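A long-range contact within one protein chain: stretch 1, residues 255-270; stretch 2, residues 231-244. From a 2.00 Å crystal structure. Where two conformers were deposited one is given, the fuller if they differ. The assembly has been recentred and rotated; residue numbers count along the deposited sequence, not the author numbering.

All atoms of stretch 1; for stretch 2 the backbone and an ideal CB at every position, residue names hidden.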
ATOM      1  N   ALA A 255       7.981  13.194   5.032  1.00 21.45           N
ATOM      2  CA  ALA A 255       6.643  13.606   5.433  1.00 25.22           C
ATOM      3  C   ALA A 255       5.829  12.428   5.956  1.00 22.49           C
ATOM      4  O   ALA A 255       5.196  12.524   6.994  1.00 18.27           O
ATOM      5  CB  ALA A 255       5.914  14.272   4.263  1.00 20.68           C
ATOM      6  N   ILE A 256       5.833  11.319   5.224  1.00 20.20           N
ATOM      7  CA  ILE A 256       5.090  10.152   5.666  1.00 21.47           C
ATOM      8  C   ILE A 256       5.635   9.629   6.997  1.00 20.82           C
ATOM      9  O   ILE A 256       4.866   9.318   7.896  1.00 19.21           O
ATOM     10  CB  ILE A 256       5.070   9.031   4.602  1.00 21.57           C
ATOM     11  CG1 ILE A 256       4.397   9.557   3.324  1.00 25.47           C
ATOM     12  CG2 ILE A 256       4.308   7.821   5.141  1.00 15.69           C
ATOM     13  CD1 ILE A 256       4.485   8.635   2.101  1.00 25.04           C
ATOM     14  N   GLY A 257       6.956   9.543   7.126  1.00 18.50           N
ATOM     15  CA  GLY A 257       7.560   9.116   8.384  1.00 21.91           C
ATOM     16  C   GLY A 257       7.156  10.007   9.560  1.00 22.23           C
ATOM     17  O   GLY A 257       6.815   9.509  10.641  1.00 19.15           O
ATOM     18  N   ASP A 258       7.181  11.324   9.349  1.00 18.39           N
ATOM     19  CA  ASP A 258       6.836  12.293  10.412  1.00 20.13           C
ATOM     20  C   ASP A 258       5.356  12.237  10.800  1.00 19.02           C
ATOM     21  O   ASP A 258       4.982  12.341  11.972  1.00 20.27           O
ATOM     22  CB  ASP A 258       7.182  13.724   9.975  1.00 27.06           C
ATOM     23  CG  ASP A 258       8.686  13.997   9.976  1.00 42.81           C
ATOM     24  OD1 ASP A 258       9.438  13.231  10.614  1.00 48.09           O
ATOM     25  OD2 ASP A 258       9.116  14.986   9.342  1.00 53.38           O
ATOM     26  N   ILE A 259       4.503  12.127   9.798  1.00 17.65           N
ATOM     27  CA  ILE A 259       3.069  12.017  10.061  1.00 17.17           C
ATOM     28  C   ILE A 259       2.772  10.735  10.864  1.00 19.96           C
ATOM     29  O   ILE A 259       2.016  10.756  11.847  1.00 18.41           O
ATOM     30  CB  ILE A 259       2.301  12.024   8.728  1.00 17.56           C
ATOM     31  CG1 ILE A 259       2.323  13.437   8.128  1.00 18.20           C
ATOM     32  CG2 ILE A 259       0.868  11.527   8.922  1.00 21.82           C
ATOM     33  CD1 ILE A 259       1.904  13.473   6.629  1.00 21.28           C
ATOM     34  N   THR A 260       3.380   9.623  10.440  1.00 18.87           N
ATOM     35  CA  THR A 260       3.226   8.331  11.108  1.00 21.21           C
ATOM     36  C   THR A 260       3.750   8.368  12.557  1.00 22.38           C
ATOM     37  O   THR A 260       3.095   7.921  13.509  1.00 23.15           O
ATOM     38  CB  THR A 260       3.944   7.202  10.285  1.00 17.94           C
ATOM     39  OG1 THR A 260       3.355   7.097   8.987  1.00 22.98           O
ATOM     40  CG2 THR A 260       3.851   5.854  10.992  1.00 20.37           C
ATOM     41  N   ARG A 261       4.924   8.948  12.739  1.00 21.01           N
ATOM     42  CA  ARG A 261       5.468   9.066  14.077  1.00 24.05           C
ATOM     43  C   ARG A 261       4.535   9.855  15.004  1.00 18.82           C
ATOM     44  O   ARG A 261       4.302   9.459  16.153  1.00 22.06           O
ATOM     45  CB  ARG A 261       6.837   9.730  14.034  1.00 25.22           C
ATOM     46  CG  ARG A 261       7.504   9.759  15.383  1.00 36.55           C
ATOM     47  CD  ARG A 261       8.065  11.123  15.684  1.00 50.15           C
ATOM     48  NE  ARG A 261       9.488  11.201  15.411  1.00 53.43           N
ATOM     49  CZ  ARG A 261      10.044  12.083  14.586  1.00 64.80           C
ATOM     50  NH1 ARG A 261      11.361  12.091  14.403  1.00 66.03           N
ATOM     51  NH2 ARG A 261       9.284  12.964  13.948  1.00 65.54           N
ATOM     52  N   ALA A 262       4.037  10.986  14.507  1.00 19.87           N
ATOM     53  CA  ALA A 262       3.163  11.834  15.292  1.00 25.32           C
ATOM     54  C   ALA A 262       1.885  11.070  15.628  1.00 24.02           C
ATOM     55  O   ALA A 262       1.321  11.246  16.689  1.00 21.57           O
ATOM     56  CB  ALA A 262       2.829  13.117  14.522  1.00 21.60           C
ATOM     57  N   ALA A 263       1.431  10.225  14.704  1.00 22.09           N
ATOM     58  CA  ALA A 263       0.222   9.434  14.938  1.00 19.52           C
ATOM     59  C   ALA A 263       0.450   8.357  16.004  1.00 20.58           C
ATOM     60  O   ALA A 263      -0.419   8.105  16.851  1.00 21.15           O
ATOM     61  CB  ALA A 263      -0.283   8.814  13.621  1.00 18.27           C
ATOM     62  N   LEU A 264       1.634   7.745  15.983  1.00 21.27           N
ATOM     63  CA  LEU A 264       1.987   6.744  16.987  1.00 22.68           C
ATOM     64  C   LEU A 264       2.020   7.367  18.387  1.00 27.58           C
ATOM     65  O   LEU A 264       1.524   6.779  19.356  1.00 20.80           O
ATOM     66  CB  LEU A 264       3.332   6.078  16.654  1.00 21.32           C
ATOM     67  CG  LEU A 264       3.366   5.071  15.485  1.00 26.36           C
ATOM     68  CD1 LEU A 264       4.809   4.800  15.045  1.00 26.32           C
ATOM     69  CD2 LEU A 264       2.673   3.748  15.838  1.00 25.10           C
ATOM     70  N   GLN A 265       2.606   8.554  18.488  1.00 21.26           N
ATOM     71  CA  GLN A 265       2.609   9.292  19.755  1.00 22.60           C
ATOM     72  C   GLN A 265       1.194   9.695  20.182  1.00 20.47           C
ATOM     73  O   GLN A 265       0.817   9.541  21.344  1.00 22.55           O
ATOM     74  CB  GLN A 265       3.506  10.532  19.648  1.00 26.05           C
ATOM     75  CG  GLN A 265       5.001  10.213  19.461  1.00 29.42           C
ATOM     76  CD  GLN A 265       5.816  11.436  19.054  1.00 32.52           C
ATOM     77  OE1 GLN A 265       5.264  12.507  18.798  1.00 39.21           O
ATOM     78  NE2 GLN A 265       7.130  11.277  18.986  1.00 28.86           N
ATOM     79  N   ALA A 266       0.401  10.206  19.238  1.00 24.57           N
ATOM     80  CA  ALA A 266      -0.939  10.704  19.580  1.00 24.73           C
ATOM     81  C   ALA A 266      -1.843   9.604  20.166  1.00 28.48           C
ATOM     82  O   ALA A 266      -2.634   9.856  21.070  1.00 25.77           O
ATOM     83  CB  ALA A 266      -1.610  11.362  18.355  1.00 23.44           C
ATOM     84  N   THR A 267      -1.706   8.386  19.650  0.96 25.77           N
ATOM     85  CA  THR A 267      -2.572   7.278  20.043  0.96 29.03           C
ATOM     86  C   THR A 267      -1.997   6.474  21.203  0.96 33.18           C
ATOM     87  O   THR A 267      -2.619   5.518  21.664  0.96 31.28           O
ATOM     88  CB  THR A 267      -2.818   6.320  18.849  0.96 26.17           C
ATOM     89  OG1 THR A 267      -1.563   5.808  18.387  0.96 29.64           O
ATOM     90  CG2 THR A 267      -3.477   7.058  17.719  0.96 26.15           C
ATOM     91  N   GLY A 268      -0.811   6.860  21.671  1.00 32.31           N
ATOM     92  CA  GLY A 268      -0.190   6.200  22.807  1.00 35.07           C
ATOM     93  C   GLY A 268       0.447   4.861  22.487  1.00 32.70           C
ATOM     94  O   GLY A 268       0.730   4.062  23.389  1.00 30.83           O
ATOM     95  N   LEU A 269       0.682   4.613  21.202  1.00 25.96           N
ATOM     96  CA  LEU A 269       1.337   3.384  20.771  1.00 29.41           C
ATOM     97  C   LEU A 269       2.850   3.415  21.013  1.00 33.86           C
ATOM     98  O   LEU A 269       3.473   2.373  21.208  1.00 37.28           O
ATOM     99  CB  LEU A 269       1.031   3.102  19.288  1.00 26.94           C
ATOM    100  CG  LEU A 269      -0.056   2.054  18.994  1.00 38.69           C
ATOM    101  CD1 LEU A 269      -0.999   1.862  20.158  1.00 39.31           C
ATOM    102  CD2 LEU A 269      -0.840   2.363  17.725  1.00 35.04           C
ATOM    103  N   ILE A 270       3.448   4.602  20.952  1.00 27.65           N
ATOM    104  CA  ILE A 270       4.813   4.778  21.450  1.00 26.34           C
ATOM    105  C   ILE A 270       4.747   5.923  22.444  1.00 25.40           C
ATOM    106  O   ILE A 270       3.752   6.648  22.472  1.00 29.62           O
ATOM    107  CB  ILE A 270       5.812   5.115  20.336  1.00 24.19           C
ATOM    108  CG1 ILE A 270       5.458   6.474  19.708  1.00 21.69           C
ATOM    109  CG2 ILE A 270       5.823   4.018  19.295  1.00 32.45           C
ATOM    110  CD1 ILE A 270       6.298   6.830  18.495  1.00 25.67           C
ATOM    111  N   UNK A 231       1.402  -2.664  14.368  1.00 29.02           N
ATOM    112  CA  UNK A 231       0.797  -3.394  15.472  1.00 30.83           C
ATOM    113  C   UNK A 231       1.767  -3.482  16.645  1.00 32.91           C
ATOM    114  O   UNK A 231       2.921  -3.874  16.473  1.00 36.31           O
ATOM    115  CB  UNK A 231       0.373  -4.794  15.023  1.00 30.83           C
ATOM    116  N   UNK A 232       1.305  -3.080  17.826  1.00 33.12           N
ATOM    117  CA  UNK A 232       2.039  -3.327  19.068  1.00 33.48           C
ATOM    118  C   UNK A 232       1.114  -4.084  20.021  1.00 42.27           C
ATOM    119  O   UNK A 232      -0.077  -4.243  19.736  1.00 36.42           O
ATOM    120  CB  UNK A 232       2.530  -2.021  19.696  1.00 33.48           C
ATOM    121  N   UNK A 233       1.649  -4.563  21.160  1.00 44.60           N
ATOM    122  CA  UNK A 233       0.777  -5.255  22.120  1.00 44.29           C
ATOM    123  C   UNK A 233      -0.400  -4.387  22.589  1.00 42.71           C
ATOM    124  O   UNK A 233      -1.425  -4.909  23.028  1.00 43.79           O
ATOM    125  CB  UNK A 233       1.597  -5.699  23.333  1.00 44.29           C
ATOM    126  N   UNK A 234      -0.247  -3.073  22.477  1.00 40.47           N
ATOM    127  CA  UNK A 234      -1.280  -2.126  22.887  1.00 44.47           C
ATOM    128  C   UNK A 234      -2.376  -1.901  21.830  1.00 45.64           C
ATOM    129  O   UNK A 234      -3.414  -1.303  22.132  1.00 42.84           O
ATOM    130  CB  UNK A 234      -0.625  -0.786  23.228  1.00 44.47           C
ATOM    131  N   UNK A 235      -2.146  -2.365  20.596  1.00 36.60           N
ATOM    132  CA  UNK A 235      -3.134  -2.223  19.533  1.00 34.26           C
ATOM    133  C   UNK A 235      -2.532  -1.915  18.167  1.00 33.72           C
ATOM    134  O   UNK A 235      -1.307  -1.865  18.016  1.00 32.27           O
ATOM    135  CB  UNK A 235      -4.126  -1.119  19.905  1.00 34.26           C
ATOM    136  N   UNK A 236      -3.392  -1.701  17.173  1.00 29.13           N
ATOM    137  CA  UNK A 236      -2.932  -1.509  15.795  1.00 27.66           C
ATOM    138  C   UNK A 236      -3.339  -0.159  15.215  1.00 29.16           C
ATOM    139  O   UNK A 236      -4.489   0.257  15.333  1.00 28.12           O
ATOM    140  CB  UNK A 236      -3.478  -2.628  14.906  1.00 27.66           C
ATOM    141  N   UNK A 237      -2.381   0.511  14.583  1.00 24.31           N
ATOM    142  CA  UNK A 237      -2.621   1.764  13.902  1.00 21.28           C
ATOM    143  C   UNK A 237      -2.765   1.523  12.391  1.00 23.04           C
ATOM    144  O   UNK A 237      -1.896   0.904  11.774  1.00 22.02           O
ATOM    145  CB  UNK A 237      -1.489   2.752  14.191  1.00 21.28           C
ATOM    146  N   UNK A 238      -3.844   2.011  11.787  1.00 17.23           N
ATOM    147  CA  UNK A 238      -3.950   1.935  10.322  1.00 21.72           C
ATOM    148  C   UNK A 238      -3.531   3.265   9.709  1.00 21.89           C
ATOM    149  O   UNK A 238      -3.995   4.313  10.132  1.00 22.60           O
ATOM    150  CB  UNK A 238      -5.374   1.575   9.893  1.00 21.72           C
ATOM    151  N   UNK A 239      -2.659   3.212   8.704  1.00 14.88           N
ATOM    152  CA  UNK A 239      -2.106   4.419   8.107  1.00 17.78           C
ATOM    153  C   UNK A 239      -2.170   4.406   6.575  1.00 18.89           C
ATOM    154  O   UNK A 239      -1.565   3.563   5.927  1.00 25.55           O
ATOM    155  CB  UNK A 239      -0.656   4.598   8.561  1.00 17.78           C
ATOM    156  N   UNK A 240      -2.907   5.346   6.005  1.00 19.36           N
ATOM    157  CA  UNK A 240      -2.929   5.505   4.553  1.00 18.71           C
ATOM    158  C   UNK A 240      -2.577   6.957   4.214  1.00 23.73           C
ATOM    159  O   UNK A 240      -3.370   7.872   4.439  1.00 21.31           O
ATOM    160  CB  UNK A 240      -4.294   5.122   3.977  1.00 18.71           C
ATOM    161  N   UNK A 241      -1.365   7.177   3.727  1.00 18.65           N
ATOM    162  CA  UNK A 241      -0.924   8.528   3.405  1.00 16.21           C
ATOM    163  C   UNK A 241      -0.508   8.608   1.951  1.00 21.16           C
ATOM    164  O   UNK A 241       0.283   7.796   1.482  1.00 23.61           O
ATOM    165  CB  UNK A 241       0.230   8.956   4.314  1.00 16.21           C
ATOM    166  N   UNK A 242      -1.084   9.573   1.239  1.00 19.96           N
ATOM    167  CA  UNK A 242      -0.733   9.857  -0.144  1.00 18.77           C
ATOM    168  C   UNK A 242      -0.138  11.245  -0.218  1.00 24.41           C
ATOM    169  O   UNK A 242      -0.635  12.165   0.433  1.00 20.30           O
ATOM    170  CB  UNK A 242      -1.948   9.734  -1.065  1.00 18.77           C
ATOM    171  N   UNK A 243       0.937  11.410  -0.990  1.00 17.18           N
ATOM    172  CA  UNK A 243       1.480  12.754  -1.154  1.00 16.66           C
ATOM    173  C   UNK A 243       1.758  13.041  -2.622  1.00 24.59           C
ATOM    174  O   UNK A 243       2.128  12.157  -3.391  1.00 21.41           O
ATOM    175  CB  UNK A 243       2.757  12.924  -0.329  1.00 16.66           C
ATOM    176  N   UNK A 244       1.603  14.303  -2.989  1.00 19.73           N
ATOM    177  CA  UNK A 244       1.658  14.702  -4.376  1.00 22.33           C
ATOM    178  C   UNK A 244       2.357  16.048  -4.478  1.00 19.77           C
ATOM    179  O   UNK A 244       2.044  16.992  -3.734  1.00 19.83           O
ATOM    180  CB  UNK A 244       0.256  14.762  -4.985  1.00 22.33           C
TER

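The helix of stretch 1 runs roughly antiparallel to the strand from 235 to 244, at 149°, the closest approach of the axes being 9.5 Å; because side chains alternate along a strand, 237, 239, 241 and 243 face stretch 1.

Position 231 points its CB away from stretch 1, which constrains nothing there; many residues would suit. It is Thr-231.

At 232 the CB points toward Leu-269, its ideal position 4.7 Å from Leu-269 O. A small or beta-branched side chain would suit, polar or not. Thr-232 places OG1 4.1 Å from Leu-269 CG; the same Thr-232 OG1 accepts a hydrogen bond from the backbone N of 234, bracing the type I turn that starts here.

Position 233 is out of reach, with phi -57°, an angle that proline tolerates well. It is Pro-233.

At 234 the CB points toward Leu-269 CD1, so a small apolar residue would fit, though others could too. Ala-234 makes the contact with its CB, 4.1 Å from Leu-269 CD1.

Position 235 has phi 142° and psi -176°; a CB would jam against the preceding carbonyl O. The backbone alone calls for glycine, and Gly-235 closes the turn, its N hydrogen-bonded to Thr-232 O at 2.9 Å.

Position 236 points away and leaves the choice open. Thr-236 OG1 and Thr-231 OG1 are hydrogen-bonded at 2.7 Å; either could be the donor.

At 237 the CB points into a largely apolar pocket lined by Ala-263, Leu-264, Thr-267 and Leu-269. A leucine, isoleucine or methionine would suit. Leu-237 has its CB 3.6 Å from Leu-269 CD2, while its CD2 reaches Leu-264 CD2 at 3.9 Å and Ala-263 CB at 4.0 Å; Leu-237 CD1 lies 4.0 Å from Thr-267 CG2.

Positions 238 and 240 are out of reach and stretch 1 sets no rule for them; they are Val-238 and Ala-240.

At 239 the CB faces Thr-260, whose OG1 already donates to Ile-256 O, so nothing obliges the strand to supply an acceptor; a compact apolar side chain suits, among others. Val-239 brings CG1 to 3.8 Å from Thr-260 OG1.

Position 241 faces Ile-256 and Ile-259, the ideal CB 4.3 Å from Ile-256 CG2. Valine, or perhaps isoleucine, would suit. Val-241 CG1 is 3.8 Å from Ile-256 CG1, and Val-241 CG2 is 4.2 Å from Ile-259 CG2.

At 243 the ideal CB points toward Ile-256 CD1, 5.2 Å off, inviting a methyl. Valine or threonine would serve. Thr-243 sets CG2 4.0 Å from Ile-256 CG1, while OG1 is hydrogen-bonded elsewhere in the structure.

Position 242 points away and 244 is out of reach, so both admit many side chains; they are Phe-242 and Glu-244.

Stretch 2 (231-244) TTPAGTLVVAVFTE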
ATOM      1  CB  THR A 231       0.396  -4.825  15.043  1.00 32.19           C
ATOM      2  OG1 THR A 231      -0.694  -4.761  14.124  1.00 31.08           O
ATOM      3  CG2 THR A 231      -0.030  -5.653  16.246  1.00 38.39           C
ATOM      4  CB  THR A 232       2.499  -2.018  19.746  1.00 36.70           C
ATOM      5  OG1 THR A 232       1.425  -1.479  20.531  1.00 36.59           O
ATOM      6  CG2 THR A 232       2.934  -0.997  18.719  1.00 34.38           C
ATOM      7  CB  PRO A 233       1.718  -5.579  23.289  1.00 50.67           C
ATOM      8  CG  PRO A 233       2.925  -4.705  23.089  1.00 53.77           C
ATOM      9  CD  PRO A 233       3.049  -4.509  21.614  1.00 41.67           C
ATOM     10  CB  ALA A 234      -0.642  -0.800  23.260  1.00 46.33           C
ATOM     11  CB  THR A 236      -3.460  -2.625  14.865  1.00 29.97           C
ATOM     12  OG1 THR A 236      -2.916  -3.880  15.282  1.00 30.83           O
ATOM     13  CG2 THR A 236      -3.044  -2.365  13.416  1.00 26.22           C
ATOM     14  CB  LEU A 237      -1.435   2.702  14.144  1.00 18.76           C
ATOM     15  CG  LEU A 237      -1.602   4.110  13.584  1.00 26.09           C
ATOM     16  CD1 LEU A 237      -2.564   4.874  14.485  1.00 23.76           C
ATOM     17  CD2 LEU A 237      -0.265   4.819  13.510  1.00 23.50           C
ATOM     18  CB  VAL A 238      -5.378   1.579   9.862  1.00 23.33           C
ATOM     19  CG1 VAL A 238      -5.490   1.643   8.350  1.00 20.75           C
ATOM     20  CG2 VAL A 238      -5.776   0.192  10.383  1.00 27.24           C
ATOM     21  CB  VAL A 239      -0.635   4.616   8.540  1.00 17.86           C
ATOM     22  CG1 VAL A 239      -0.023   5.846   7.835  1.00 17.45           C
ATOM     23  CG2 VAL A 239      -0.554   4.727  10.060  1.00 20.96           C
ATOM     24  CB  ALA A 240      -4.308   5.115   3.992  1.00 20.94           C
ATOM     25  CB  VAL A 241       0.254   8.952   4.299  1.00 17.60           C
ATOM     26  CG1 VAL A 241       0.759  10.343   3.917  1.00 20.47           C
ATOM     27  CG2 VAL A 241      -0.186   8.919   5.758  1.00 21.13           C
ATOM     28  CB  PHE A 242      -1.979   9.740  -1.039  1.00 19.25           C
ATOM     29  CG  PHE A 242      -2.471   8.321  -1.167  1.00 21.00           C
ATOM     30  CD1 PHE A 242      -2.227   7.591  -2.321  1.00 18.13           C
ATOM     31  CD2 PHE A 242      -3.111   7.697  -0.105  1.00 18.98           C
ATOM     32  CE1 PHE A 242      -2.658   6.267  -2.440  1.00 17.81           C
ATOM     33  CE2 PHE A 242      -3.546   6.365  -0.209  1.00 18.42           C
ATOM     34  CZ  PHE A 242      -3.308   5.649  -1.385  1.00 15.85           C
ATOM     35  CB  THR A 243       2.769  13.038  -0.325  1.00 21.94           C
ATOM     36  OG1 THR A 243       3.925  12.537  -1.018  1.00 19.41           O
ATOM     37  CG2 THR A 243       2.695  12.444   1.086  1.00 23.89           C
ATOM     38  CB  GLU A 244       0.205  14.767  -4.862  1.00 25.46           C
ATOM     39  CG  GLU A 244      -0.089  15.461  -6.125  1.00 39.56           C
ATOM     40  CD  GLU A 244      -1.595  15.465  -6.383  1.00 40.39           C
ATOM     41  OE1 GLU A 244      -2.192  14.369  -6.389  1.00 31.81           O
ATOM     42  OE2 GLU A 244      -2.177  16.556  -6.544  1.00 35.70           O
TER
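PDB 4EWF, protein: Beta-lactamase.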